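Local coordinates for prolyl-tRNA synthetase (PDB 6UYH), which probably activates proline with ATP and charges tRNA(Pro) with it, as class II prolyl-tRNA synthetases do, at residues H155-P158 with F159-S162; K192-E196 with E197-V201; W269-S272 with T273-G277; H283-K287 with G288-P292. All coordinates share one frame; numbering follows the deposited sequence. Where two conformers were deposited one is given.

Contact 1 of 4, residues H155-P158 with F159-S162; sequences HAVP and FIRS. With ANP (phosphoaminophosphonic acid-adenylate ester), chain C.
Val157 and Arg161 face each other as a single antiparallel hydrogen-bonded pair with a classic beta bulge, Ile160 and Arg161 both lying opposite Val157, in the loop between strands 140-149 and 164-174 of the class II synthetase core. Val157 N reaches Arg161 O at 2.8 Å and Arg161 N returns to Val157 O at 2.9 Å, both nearly straight. The chain reverses through Pro158 and Phe159, the latter with positive phi (67°). On the bulged side Val157 and Ile160 lie side by side and point the same way: CG1 of Val157, anti to its own nitrogen, meets CB of Ile160 at 3.8 Å. The Phe159 ring leaves the turn beside its own backbone nitrogen (chi1 -58°) and stacks edge-to-face with Phe47, between helices 22-32 and 274-283.

Arg161 carries the loop to the nucleotide. Its side chain runs straight through CG and CD, passes His155 O, then bends at chi3 (-60°), which brings the guanidinium edge to the gamma-phosphate of the ATP analogue. NH1 donates to O2G, which lies in the guanidinium plane, while NH2 makes a weak bond to O3G. Glu152 and the C-terminal carboxylate of Tyr513 form salt bridges to the same group and would limit its rotation. Ser162 bonds to the adenine through its backbone N and O, while its OG bonds to Glu164 O. Ser162 N donates to N1 of the base at 3.2 Å, and the exocyclic N6 of the base donates to Ser162 O at 3.0 Å.

Contact 2 of 4, residues K192-E196 with E197-V201; sequences KRVYE and ELLAV
Glu197 folds back along the last turns of helix 177-198 to meet Arg193 one turn earlier. The arginine forms a side-on salt bridge with the carboxylate: NE of Arg193 lies 3.0 Å from OE1 of Glu197, and NH2 meets OE2 at its syn lone pair, 3.1 Å away. The two flat groups are turned 50° against each other, and NE approaches OE1 from above the carboxylate plane. The bend at chi3 of Arg193 (61°) presents this edge of the guanidinium to the extended side chain of Glu197. A water accepting from Lys192 NZ donates to OE1, so that oxygen has a second partner.

Tyr195 carries a second, apolar set of contacts. Its CD2 atom touches Leu199 CD1 and Val201 CB, each at 3.9 Å; the leucine crosses the ring at a slant, whereas Val201 runs beside it in the same direction. The backbone leaves regular alpha-helical bonding here. Val194 O accepts from both Leu198 N and Leu199 N, a widened turn, and Tyr195 O takes a nearly straight bond from Val201 N at 2.8 Å, while Ala200 passes through positive phi (55°). Glu196 lays CG against Val201 O at 3.2 Å and sends its carboxylate on to Arg410 and Val203 N.

The helix end is covered on several sides. Val194 packs on Phe61 of helix 49-67, Leu199 packs on Thr275 and Met279 of helix 274-283, and Ala200 meets helix 391-415. Tyr195 OH bonds to Gly236 O in strand 232-243.

Contact 3 of 4, residues W269-S272 with T273-G277; sequences WGLS and TRTLG. With ANP (phosphoaminophosphonic acid-adenylate ester), chain C; HFG (7-bromo-6-chloro-3-{3-[(2R,3S)-3-hydroxypiperidin-2-yl]-2-oxopropyl}quinazolin-4(3H)-one), chain D.
With chi1 at 80°, Ser272 holds OG between its own nitrogen and carbonyl carbon, where it can accept from Arg274 N at 2.9 Å; Thr275 turns OG1 likewise (chi1 49°), back toward Ser272 O. These two serine atoms join the end of strand 261-272 to the start of helix 274-283. The OG bond caps the turn that leads into the helix. Ser272 O is gripped twice, by Thr275 OG1 at 2.8 Å and by Thr275 N at 3.1 Å, the amide approaching from above the carbonyl plane. The methyl CG2 of Thr275 is directed to the leucine before the cap: Leu271 CD1 lies 3.7 Å from it, the two side chains crossing at about a right angle.

The cap is also part of the nucleotide site. While accepting from Arg274 N, Ser272 OG donates to adenine N3 of the ATP analogue at 2.8 Å. Arg274 extends from the first helical turn and bends at chi3 (-65°), laying one guanidinium face against ribose C2', which sits toward the rim. At the edge, NH1 and NH2 both donate to O3G of the gamma-phosphate, at 2.9 and 2.8 Å. NE donates to Ile160 O and NH1 also to Gln235 O. Farther back on the strand, Gly270 N lies against C4' in the piperidine ring of halofuginone.

One strand-helix junction thus bonds to adenine and gamma-phosphate and packs on the ribose of the folded nucleotide. The paired donors on O3G would favour an anionic terminal phosphate.

Contact 4 of 4, residues H283-K287 with G288-P292; sequences HGDDK and GMVLP
Gly288 closes a type I turn that begins at Asp285, the two residues forming an antiparallel hydrogen-bonded pair. Its nitrogen donates to Asp285 O at 3.1 Å from well above the carbonyl plane, and its oxygen accepts from Asp285 N in a nearly straight bond, also 3.1 Å. Its backbone angles (phi 126°, psi -144°) are ones that glycine adopts readily. Asp285 CG stands between its own nitrogen and carbonyl carbon (chi1 68°), which lets OD1 take Lys287 N at 2.9 Å as an Asx turn and a weak bond from Gly288 N. The other oxygen, OD2, forms a salt bridge with Arg376.

Met289 has its CB directed away from 283-287, on the side of helix 274-283. Val290 comes back toward the first segment: its CG2 rests on His283 O at 3.3 Å and also touches Asp285 OD2, the side chains of Val290 and Asp285 crossing at about a right angle. At Pro292, ring atom CG lies 4.1 Å from His283 CD2.

The hairpin-like turn follows helix 274-283. Met405 of helix 391-415 packs on His283, Val290 and Pro292, and backbone bonds tie Met289 and Leu291 to Leu352 and Gly354 at the end of helix 343-353.

In the fold
Along the chain the four contacts come in series, each a short local reversal or junction; none crosses or encloses another. Contact 1 closes a tight reversal within the loop between strands 140-149 and 164-174, contact 2 ends helix 177-198, contact 3 joins strand 261-272 to helix 274-283, and contact 4 turns the chain just after that helix. Contacts 1 and 3, with centres about 11 Å apart, meet round the nucleotide and, away from it, where Phe159 CB packs on Gly277 N. Contact 2 touches contact 3 through Tyr195 and Thr275, and contact 4 through the bond from His283 NE2 to Leu199 O. Helix 274-283 thereby connects the nucleotide site to the turn at 283-292.

Contact 1 of 4, residues H155-P158 with F159-S162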
loop_
_atom_site.group_PDB
_atom_site.type_symbol
_atom_site.label_atom_id
_atom_site.label_comp_id
_atom_site.label_asym_id
_atom_site.label_seq_id
_atom_site.Cartn_x
_atom_site.Cartn_y
_atom_site.Cartn_z
ATOM N N HIS A 155 11.755 -0.019 24.610
ATOM C CA HIS A 155 12.713 -0.649 23.702
ATOM C C HIS A 155 12.012 -1.213 22.470
ATOM O O HIS A 155 10.986 -1.890 22.577
ATOM C CB HIS A 155 13.446 -1.767 24.444
ATOM C CG HIS A 155 14.711 -2.218 23.783
ATOM N ND1 HIS A 155 14.734 -3.183 22.797
ATOM C CD2 HIS A 155 15.998 -1.850 23.978
ATOM C CE1 HIS A 155 15.981 -3.384 22.410
ATOM N NE2 HIS A 155 16.769 -2.590 23.113
ATOM N N ALA A 156 12.567 -0.931 21.290
ATOM C CA ALA A 156 11.959 -1.417 20.061
ATOM C C ALA A 156 12.126 -2.933 19.945
ATOM O O ALA A 156 13.085 -3.519 20.456
ATOM C CB ALA A 156 12.561 -0.712 18.841
ATOM N N VAL A 157 11.141 -3.571 19.313
ATOM C CA VAL A 157 11.142 -5.008 19.083
ATOM C C VAL A 157 10.741 -5.227 17.629
ATOM O O VAL A 157 9.679 -4.760 17.206
ATOM C CB VAL A 157 10.186 -5.766 20.023
ATOM C CG1 VAL A 157 10.182 -7.270 19.698
ATOM C CG2 VAL A 157 10.574 -5.536 21.489
ATOM N N PRO A 158 11.561 -5.891 16.813
ATOM C CA PRO A 158 11.178 -6.115 15.414
ATOM C C PRO A 158 9.753 -6.640 15.323
ATOM O O PRO A 158 9.357 -7.533 16.075
ATOM C CB PRO A 158 12.205 -7.146 14.930
ATOM C CG PRO A 158 13.437 -6.828 15.757
ATOM C CD PRO A 158 12.884 -6.465 17.135
ATOM N N PHE A 159 8.970 -6.019 14.435
ATOM C CA PHE A 159 7.552 -6.268 14.189
ATOM C C PHE A 159 6.653 -5.875 15.360
ATOM O O PHE A 159 5.677 -5.157 15.150
ATOM C CB PHE A 159 7.280 -7.734 13.819
ATOM C CG PHE A 159 8.034 -8.205 12.609
ATOM C CD1 PHE A 159 7.829 -7.615 11.363
ATOM C CD2 PHE A 159 8.936 -9.243 12.709
ATOM C CE1 PHE A 159 8.532 -8.048 10.241
ATOM C CE2 PHE A 159 9.635 -9.694 11.591
ATOM C CZ PHE A 159 9.427 -9.095 10.351
ATOM N N ILE A 160 6.971 -6.316 16.588
ATOM C CA ILE A 160 6.046 -6.124 17.708
ATOM C C ILE A 160 5.915 -4.653 18.073
ATOM O O ILE A 160 4.819 -4.180 18.416
ATOM C CB ILE A 160 6.501 -6.934 18.934
ATOM C CG1 ILE A 160 6.590 -8.425 18.603
ATOM C CG2 ILE A 160 5.554 -6.667 20.116
ATOM C CD1 ILE A 160 5.249 -9.074 18.298
ATOM N N ARG A 161 7.035 -3.923 18.081
ATOM C CA ARG A 161 7.045 -2.535 18.553
ATOM C C ARG A 161 8.135 -1.791 17.780
ATOM O O ARG A 161 9.296 -1.779 18.187
ATOM C CB ARG A 161 7.279 -2.448 20.055
ATOM C CG ARG A 161 7.112 -1.011 20.583
ATOM C CD ARG A 161 7.303 -0.906 22.089
ATOM N NE ARG A 161 6.332 -1.736 22.796
ATOM C CZ ARG A 161 5.033 -1.465 22.875
ATOM N NH1 ARG A 161 4.540 -0.373 22.301
ATOM N NH2 ARG A 161 4.222 -2.290 23.529
ATOM N N SER A 162 7.745 -1.174 16.668
ATOM C CA SER A 162 8.691 -0.425 15.853
ATOM C C SER A 162 8.272 1.039 15.811
ATOM O O SER A 162 7.108 1.375 16.048
ATOM C CB SER A 162 8.816 -1.029 14.440
ATOM O OG SER A 162 7.574 -1.113 13.752
HETATM P PG ANP C . 0.570 -0.782 22.796
HETATM O O1G ANP C . 0.464 -0.999 24.232
HETATM O O2G ANP C . 1.535 0.455 22.552
HETATM O O3G ANP C . 1.147 -2.117 22.184
HETATM P PB ANP C . -1.560 0.906 21.534
HETATM O O1B ANP C . -2.681 1.357 22.345
HETATM O O2B ANP C . -0.481 2.030 21.470
HETATM N N3B ANP C . -0.885 -0.485 22.095
HETATM P PA ANP C . -3.109 1.187 19.106
HETATM O O1A ANP C . -4.486 0.965 19.595
HETATM O O2A ANP C . -2.829 2.646 18.955
HETATM O O3A ANP C . -2.014 0.582 20.086
HETATM O "O5'" ANP C . -2.738 0.469 17.713
HETATM C "C5'" ANP C . -3.507 -0.527 16.999
HETATM C "C4'" ANP C . -2.689 -1.792 16.982
HETATM O "O4'" ANP C . -1.402 -1.534 16.378
HETATM C "C3'" ANP C . -2.365 -2.314 18.372
HETATM O "O3'" ANP C . -3.427 -3.123 18.864
HETATM C "C2'" ANP C . -1.086 -3.120 18.139
HETATM O "O2'" ANP C . -1.402 -4.467 17.809
HETATM C "C1'" ANP C . -0.418 -2.367 16.971
HETATM N N9 ANP C . 0.705 -1.532 17.377
HETATM C C8 ANP C . 0.696 -0.521 18.304
HETATM N N7 ANP C . 1.854 0.070 18.467
HETATM C C5 ANP C . 2.690 -0.599 17.581
HETATM C C6 ANP C . 4.053 -0.452 17.272
HETATM N N6 ANP C . 4.842 0.489 17.798
HETATM N N1 ANP C . 4.584 -1.304 16.366
HETATM C C2 ANP C . 3.789 -2.215 15.796
HETATM N N3 ANP C . 2.488 -2.434 15.994
HETATM C C4 ANP C . 1.995 -1.591 16.907
#

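Contact 2 of 4, residues K192-E196 with E197-V201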
loop_
_atom_site.group_PDB
_atom_site.type_symbol
_atom_site.label_atom_id
_atom_site.label_comp_id
_atom_site.label_asym_id
_atom_site.label_seq_id
_atom_site.Cartn_x
_atom_site.Cartn_y
_atom_site.Cartn_z
ATOM N N LYS A 192 -9.857 -11.905 14.627
ATOM C CA LYS A 192 -9.690 -13.300 15.026
ATOM C C LYS A 192 -9.437 -14.186 13.805
ATOM O O LYS A 192 -8.576 -15.070 13.837
ATOM C CB LYS A 192 -10.922 -13.770 15.804
ATOM C CG LYS A 192 -10.977 -15.269 16.122
ATOM C CD LYS A 192 -11.774 -16.007 15.063
ATOM C CE LYS A 192 -12.357 -17.311 15.575
ATOM N NZ LYS A 192 -13.277 -17.849 14.536
ATOM N N ARG A 193 -10.167 -13.950 12.709
ATOM C CA ARG A 193 -9.973 -14.776 11.518
ATOM C C ARG A 193 -8.603 -14.551 10.883
ATOM O O ARG A 193 -8.001 -15.498 10.363
ATOM C CB ARG A 193 -11.086 -14.512 10.507
ATOM C CG ARG A 193 -12.461 -14.916 11.034
ATOM C CD ARG A 193 -13.523 -14.714 9.968
ATOM N NE ARG A 193 -13.241 -15.534 8.798
ATOM C CZ ARG A 193 -13.693 -15.276 7.576
ATOM N NH1 ARG A 193 -14.463 -14.216 7.358
ATOM N NH2 ARG A 193 -13.369 -16.075 6.573
ATOM N N VAL A 194 -8.098 -13.313 10.883
ATOM C CA VAL A 194 -6.742 -13.087 10.376
ATOM C C VAL A 194 -5.747 -13.934 11.156
ATOM O O VAL A 194 -4.952 -14.683 10.580
ATOM C CB VAL A 194 -6.358 -11.596 10.444
ATOM C CG1 VAL A 194 -4.839 -11.427 10.149
ATOM C CG2 VAL A 194 -7.190 -10.762 9.452
ATOM N N TYR A 195 -5.776 -13.830 12.483
ATOM C CA TYR A 195 -4.814 -14.581 13.277
ATOM C C TYR A 195 -5.001 -16.085 13.098
ATOM O O TYR A 195 -4.036 -16.811 12.836
ATOM C CB TYR A 195 -4.926 -14.186 14.742
ATOM C CG TYR A 195 -4.118 -12.963 15.070
ATOM C CD1 TYR A 195 -4.726 -11.722 15.262
ATOM C CD2 TYR A 195 -2.727 -13.039 15.151
ATOM C CE1 TYR A 195 -3.964 -10.596 15.567
ATOM C CE2 TYR A 195 -1.965 -11.927 15.444
ATOM C CZ TYR A 195 -2.584 -10.710 15.655
ATOM O OH TYR A 195 -1.804 -9.611 15.945
ATOM N N GLU A 196 -6.242 -16.568 13.197
ATOM C CA GLU A 196 -6.445 -18.019 13.247
ATOM C C GLU A 196 -6.412 -18.644 11.853
ATOM O O GLU A 196 -5.741 -19.658 11.643
ATOM C CB GLU A 196 -7.749 -18.344 13.975
ATOM C CG GLU A 196 -7.676 -17.932 15.476
ATOM C CD GLU A 196 -8.590 -18.717 16.390
ATOM O OE1 GLU A 196 -9.346 -19.584 15.905
ATOM O OE2 GLU A 196 -8.543 -18.461 17.612
ATOM N N GLU A 197 -7.103 -18.040 10.882
ATOM C CA GLU A 197 -7.227 -18.662 9.563
ATOM C C GLU A 197 -6.026 -18.385 8.657
ATOM O O GLU A 197 -5.699 -19.220 7.811
ATOM C CB GLU A 197 -8.516 -18.203 8.873
ATOM C CG GLU A 197 -9.785 -18.697 9.564
ATOM C CD GLU A 197 -11.072 -18.127 8.964
ATOM O OE1 GLU A 197 -12.093 -18.117 9.683
ATOM O OE2 GLU A 197 -11.072 -17.688 7.788
ATOM N N LEU A 198 -5.351 -17.247 8.805
ATOM C CA LEU A 198 -4.166 -16.951 8.005
ATOM C C LEU A 198 -2.866 -17.302 8.720
ATOM O O LEU A 198 -1.977 -17.922 8.123
ATOM C CB LEU A 198 -4.136 -15.467 7.606
ATOM C CG LEU A 198 -5.200 -15.012 6.607
ATOM C CD1 LEU A 198 -4.985 -13.551 6.246
ATOM C CD2 LEU A 198 -5.156 -15.895 5.372
ATOM N N LEU A 199 -2.728 -16.897 9.983
ATOM C CA LEU A 199 -1.472 -17.013 10.723
ATOM C C LEU A 199 -1.410 -18.215 11.655
ATOM O O LEU A 199 -0.352 -18.450 12.259
ATOM C CB LEU A 199 -1.226 -15.728 11.531
ATOM C CG LEU A 199 -1.312 -14.434 10.702
ATOM C CD1 LEU A 199 -1.087 -13.204 11.568
ATOM C CD2 LEU A 199 -0.333 -14.447 9.522
ATOM N N ALA A 200 -2.508 -18.968 11.787
ATOM C CA ALA A 200 -2.597 -20.128 12.681
ATOM C C ALA A 200 -2.234 -19.766 14.123
ATOM O O ALA A 200 -1.633 -20.561 14.845
ATOM C CB ALA A 200 -1.735 -21.289 12.170
ATOM N N VAL A 201 -2.609 -18.566 14.551
ATOM C CA VAL A 201 -2.354 -18.088 15.911
ATOM C C VAL A 201 -3.687 -18.000 16.648
ATOM O O VAL A 201 -4.599 -17.312 16.178
ATOM C CB VAL A 201 -1.651 -16.721 15.919
ATOM C CG1 VAL A 201 -1.648 -16.151 17.342
ATOM C CG2 VAL A 201 -0.221 -16.835 15.382
HETATM O O HOH W 1 -11.639 -18.394 12.297
#

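Contact 3 of 4, residues W269-S272 with T273-G277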
loop_
_atom_site.group_PDB
_atom_site.type_symbol
_atom_site.label_atom_id
_atom_site.label_comp_id
_atom_site.label_asym_id
_atom_site.label_seq_id
_atom_site.Cartn_x
_atom_site.Cartn_y
_atom_site.Cartn_z
ATOM N N TRP A 269 -10.692 1.128 14.380
ATOM C CA TRP A 269 -10.137 -0.201 14.588
ATOM C C TRP A 269 -8.856 -0.316 13.774
ATOM O O TRP A 269 -8.770 0.235 12.676
ATOM C CB TRP A 269 -11.139 -1.308 14.196
ATOM C CG TRP A 269 -12.243 -0.892 13.202
ATOM C CD1 TRP A 269 -13.449 -0.306 13.502
ATOM C CD2 TRP A 269 -12.235 -1.068 11.767
ATOM N NE1 TRP A 269 -14.182 -0.097 12.348
ATOM C CE2 TRP A 269 -13.462 -0.556 11.272
ATOM C CE3 TRP A 269 -11.316 -1.618 10.863
ATOM C CZ2 TRP A 269 -13.790 -0.568 9.911
ATOM C CZ3 TRP A 269 -11.645 -1.625 9.491
ATOM C CH2 TRP A 269 -12.869 -1.099 9.037
ATOM N N GLY A 270 -7.859 -1.000 14.325
ATOM C CA GLY A 270 -6.585 -1.125 13.631
ATOM C C GLY A 270 -5.903 -2.448 13.897
ATOM O O GLY A 270 -6.042 -3.041 14.971
ATOM N N LEU A 271 -5.108 -2.879 12.917
ATOM C CA LEU A 271 -4.336 -4.118 12.937
ATOM C C LEU A 271 -3.025 -3.813 12.223
ATOM O O LEU A 271 -3.061 -3.196 11.156
ATOM C CB LEU A 271 -5.097 -5.235 12.202
ATOM C CG LEU A 271 -4.453 -6.618 12.099
ATOM C CD1 LEU A 271 -4.701 -7.391 13.379
ATOM C CD2 LEU A 271 -4.995 -7.372 10.887
ATOM N N SER A 272 -1.881 -4.229 12.789
ATOM C CA SER A 272 -0.568 -3.798 12.278
ATOM C C SER A 272 0.333 -4.980 11.923
ATOM O O SER A 272 -0.005 -6.149 12.137
ATOM C CB SER A 272 0.159 -2.937 13.312
ATOM O OG SER A 272 0.753 -3.772 14.295
ATOM N N THR A 273 1.539 -4.639 11.448
ATOM C CA THR A 273 2.591 -5.613 11.181
ATOM C C THR A 273 3.120 -6.283 12.451
ATOM O O THR A 273 3.971 -7.171 12.350
ATOM C CB THR A 273 3.730 -4.948 10.394
ATOM O OG1 THR A 273 4.003 -3.628 10.901
ATOM C CG2 THR A 273 3.340 -4.857 8.900
ATOM N N ARG A 274 2.626 -5.891 13.629
ATOM C CA ARG A 274 2.827 -6.699 14.828
ATOM C C ARG A 274 2.402 -8.147 14.595
ATOM O O ARG A 274 3.010 -9.076 15.146
ATOM C CB ARG A 274 2.048 -6.069 15.998
ATOM C CG ARG A 274 1.896 -6.962 17.218
ATOM C CD ARG A 274 1.264 -6.184 18.378
ATOM N NE ARG A 274 2.134 -5.109 18.835
ATOM C CZ ARG A 274 1.859 -4.329 19.864
ATOM N NH1 ARG A 274 0.739 -4.526 20.564
ATOM N NH2 ARG A 274 2.710 -3.366 20.200
ATOM N N THR A 275 1.372 -8.351 13.774
ATOM C CA THR A 275 0.914 -9.692 13.403
ATOM C C THR A 275 2.062 -10.597 12.986
ATOM O O THR A 275 2.095 -11.778 13.354
ATOM C CB THR A 275 -0.092 -9.605 12.248
ATOM O OG1 THR A 275 0.438 -8.772 11.205
ATOM C CG2 THR A 275 -1.404 -9.030 12.731
ATOM N N LEU A 276 2.998 -10.066 12.196
ATOM C CA LEU A 276 4.113 -10.879 11.713
ATOM C C LEU A 276 5.000 -11.333 12.868
ATOM O O LEU A 276 5.496 -12.465 12.874
ATOM C CB LEU A 276 4.943 -10.098 10.692
ATOM C CG LEU A 276 4.497 -10.169 9.225
ATOM C CD1 LEU A 276 3.111 -9.596 9.056
ATOM C CD2 LEU A 276 5.477 -9.425 8.349
ATOM N N GLY A 277 5.234 -10.446 13.839
ATOM C CA GLY A 277 6.046 -10.818 14.989
ATOM C C GLY A 277 5.402 -11.912 15.817
ATOM O O GLY A 277 6.071 -12.857 16.248
HETATM P PG ANP C . 0.570 -0.782 22.796
HETATM O O1G ANP C . 0.464 -0.999 24.232
HETATM O O2G ANP C . 1.535 0.455 22.552
HETATM O O3G ANP C . 1.147 -2.117 22.184
HETATM P PB ANP C . -1.560 0.906 21.534
HETATM O O1B ANP C . -2.681 1.357 22.345
HETATM O O2B ANP C . -0.481 2.030 21.470
HETATM N N3B ANP C . -0.885 -0.485 22.095
HETATM P PA ANP C . -3.109 1.187 19.106
HETATM O O1A ANP C . -4.486 0.965 19.595
HETATM O O2A ANP C . -2.829 2.646 18.955
HETATM O O3A ANP C . -2.014 0.582 20.086
HETATM O "O5'" ANP C . -2.738 0.469 17.713
HETATM C "C5'" ANP C . -3.507 -0.527 16.999
HETATM C "C4'" ANP C . -2.689 -1.792 16.982
HETATM O "O4'" ANP C . -1.402 -1.534 16.378
HETATM C "C3'" ANP C . -2.365 -2.314 18.372
HETATM O "O3'" ANP C . -3.427 -3.123 18.864
HETATM C "C2'" ANP C . -1.086 -3.120 18.139
HETATM O "O2'" ANP C . -1.402 -4.467 17.809
HETATM C "C1'" ANP C . -0.418 -2.367 16.971
HETATM N N9 ANP C . 0.705 -1.532 17.377
HETATM C C8 ANP C . 0.696 -0.521 18.304
HETATM N N7 ANP C . 1.854 0.070 18.467
HETATM C C5 ANP C . 2.690 -0.599 17.581
HETATM C C6 ANP C . 4.053 -0.452 17.272
HETATM N N6 ANP C . 4.842 0.489 17.798
HETATM N N1 ANP C . 4.584 -1.304 16.366
HETATM C C2 ANP C . 3.789 -2.215 15.796
HETATM N N3 ANP C . 2.488 -2.434 15.994
HETATM C C4 ANP C . 1.995 -1.591 16.907
HETATM O "O4'" HFG D . -4.370 5.066 17.768
HETATM C C21 HFG D . -5.094 4.928 18.732
HETATM C "C3'" HFG D . -6.562 4.599 18.588
HETATM C "C2'" HFG D . -6.958 3.861 17.302
HETATM N "N1'" HFG D . -6.783 4.687 16.101
HETATM C "C6'" HFG D . -7.305 4.026 14.899
HETATM C "C5'" HFG D . -6.629 2.705 14.644
HETATM C "C4'" HFG D . -6.715 1.810 15.883
HETATM C C39 HFG D . -6.210 2.540 17.115
HETATM O "O7'" HFG D . -6.382 1.711 18.269
HETATM C "C1'" HFG D . -4.559 5.101 20.162
HETATM N N3 HFG D . -3.343 5.910 20.195
HETATM C C4 HFG D . -3.457 7.262 19.901
HETATM O O11 HFG D . -4.540 7.768 19.669
HETATM C C10 HFG D . -2.171 7.970 19.859
HETATM C C5 HFG D . -2.131 9.337 19.590
HETATM C C2 HFG D . -2.131 5.320 20.431
HETATM N N1 HFG D . -0.984 5.898 20.387
HETATM C C9 HFG D . -0.988 7.259 20.077
HETATM C C8 HFG D . 0.240 7.911 19.965
HETATM C C7 HFG D . 0.262 9.264 19.668
HETATM BR BR1 HFG D . 1.947 10.092 19.421
HETATM C C6 HFG D . -0.909 9.976 19.514
HETATM CL CL1 HFG D . -0.887 11.697 19.275
#

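Contact 4 of 4, residues H283-K287 with G288-P292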
loop_
_atom_site.group_PDB
_atom_site.type_symbol
_atom_site.label_atom_id
_atom_site.label_comp_id
_atom_site.label_asym_id
_atom_site.label_seq_id
_atom_site.Cartn_x
_atom_site.Cartn_y
_atom_site.Cartn_z
ATOM N N HIS A 283 5.321 -19.644 16.143
ATOM C CA HIS A 283 5.556 -20.840 15.329
ATOM C C HIS A 283 7.019 -21.148 15.025
ATOM O O HIS A 283 7.323 -22.294 14.675
ATOM C CB HIS A 283 4.835 -20.733 13.980
ATOM C CG HIS A 283 3.351 -20.640 14.090
ATOM N ND1 HIS A 283 2.591 -21.562 14.773
ATOM C CD2 HIS A 283 2.479 -19.754 13.554
ATOM C CE1 HIS A 283 1.315 -21.228 14.680
ATOM N NE2 HIS A 283 1.221 -20.135 13.945
ATOM N N GLY A 284 7.923 -20.174 15.105
ATOM C CA GLY A 284 9.317 -20.451 14.789
ATOM C C GLY A 284 9.919 -21.496 15.714
ATOM O O GLY A 284 9.478 -21.684 16.851
ATOM N N ASP A 285 10.935 -22.201 15.215
ATOM C CA ASP A 285 11.578 -23.252 15.991
ATOM C C ASP A 285 13.097 -23.139 15.813
ATOM O O ASP A 285 13.609 -22.153 15.277
ATOM C CB ASP A 285 11.004 -24.634 15.613
ATOM C CG ASP A 285 11.366 -25.072 14.191
ATOM O OD1 ASP A 285 12.226 -24.439 13.547
ATOM O OD2 ASP A 285 10.787 -26.076 13.718
ATOM N N ASP A 286 13.824 -24.160 16.269
ATOM C CA ASP A 286 15.279 -24.079 16.284
ATOM C C ASP A 286 15.902 -24.318 14.918
ATOM O O ASP A 286 17.120 -24.158 14.772
ATOM C CB ASP A 286 15.854 -25.064 17.307
ATOM C CG ASP A 286 15.565 -24.637 18.742
ATOM O OD1 ASP A 286 15.305 -23.439 18.967
ATOM O OD2 ASP A 286 15.602 -25.494 19.639
ATOM N N LYS A 287 15.103 -24.682 13.918
ATOM C CA LYS A 287 15.579 -24.745 12.544
ATOM C C LYS A 287 15.261 -23.481 11.763
ATOM O O LYS A 287 15.731 -23.338 10.632
ATOM C CB LYS A 287 14.983 -25.960 11.822
ATOM C CG LYS A 287 15.410 -27.309 12.392
ATOM C CD LYS A 287 14.662 -28.441 11.702
ATOM C CE LYS A 287 15.015 -29.800 12.293
ATOM N NZ LYS A 287 16.445 -30.140 12.077
ATOM N N GLY A 288 14.487 -22.561 12.338
ATOM C CA GLY A 288 14.203 -21.298 11.690
ATOM C C GLY A 288 12.728 -20.987 11.568
ATOM O O GLY A 288 11.935 -21.312 12.455
ATOM N N MET A 289 12.353 -20.351 10.463
ATOM C CA MET A 289 10.979 -19.941 10.230
ATOM C C MET A 289 10.073 -21.154 10.019
ATOM O O MET A 289 10.491 -22.171 9.471
ATOM C CB MET A 289 10.930 -19.024 9.005
ATOM C CG MET A 289 9.589 -18.389 8.732
ATOM S SD MET A 289 9.157 -17.123 9.932
ATOM C CE MET A 289 10.456 -15.922 9.651
ATOM N N VAL A 290 8.811 -21.025 10.440
ATOM C CA VAL A 290 7.772 -22.017 10.146
ATOM C C VAL A 290 6.557 -21.241 9.656
ATOM O O VAL A 290 5.855 -20.611 10.457
ATOM C CB VAL A 290 7.415 -22.893 11.356
ATOM C CG1 VAL A 290 6.365 -23.939 10.962
ATOM C CG2 VAL A 290 8.654 -23.600 11.913
ATOM N N LEU A 291 6.304 -21.274 8.326
ATOM C CA LEU A 291 5.284 -20.385 7.762
ATOM C C LEU A 291 3.926 -21.075 7.691
ATOM O O LEU A 291 3.818 -22.156 7.103
ATOM C CB LEU A 291 5.686 -19.928 6.364
ATOM C CG LEU A 291 6.901 -19.004 6.303
ATOM C CD1 LEU A 291 7.495 -18.951 4.890
ATOM C CD2 LEU A 291 6.511 -17.618 6.791
ATOM N N PRO A 292 2.871 -20.478 8.241
ATOM C CA PRO A 292 1.521 -20.971 7.974
ATOM C C PRO A 292 1.265 -20.971 6.478
ATOM O O PRO A 292 1.583 -19.984 5.798
ATOM C CB PRO A 292 0.616 -19.953 8.693
ATOM C CG PRO A 292 1.516 -19.216 9.643
ATOM C CD PRO A 292 2.863 -19.206 8.976
#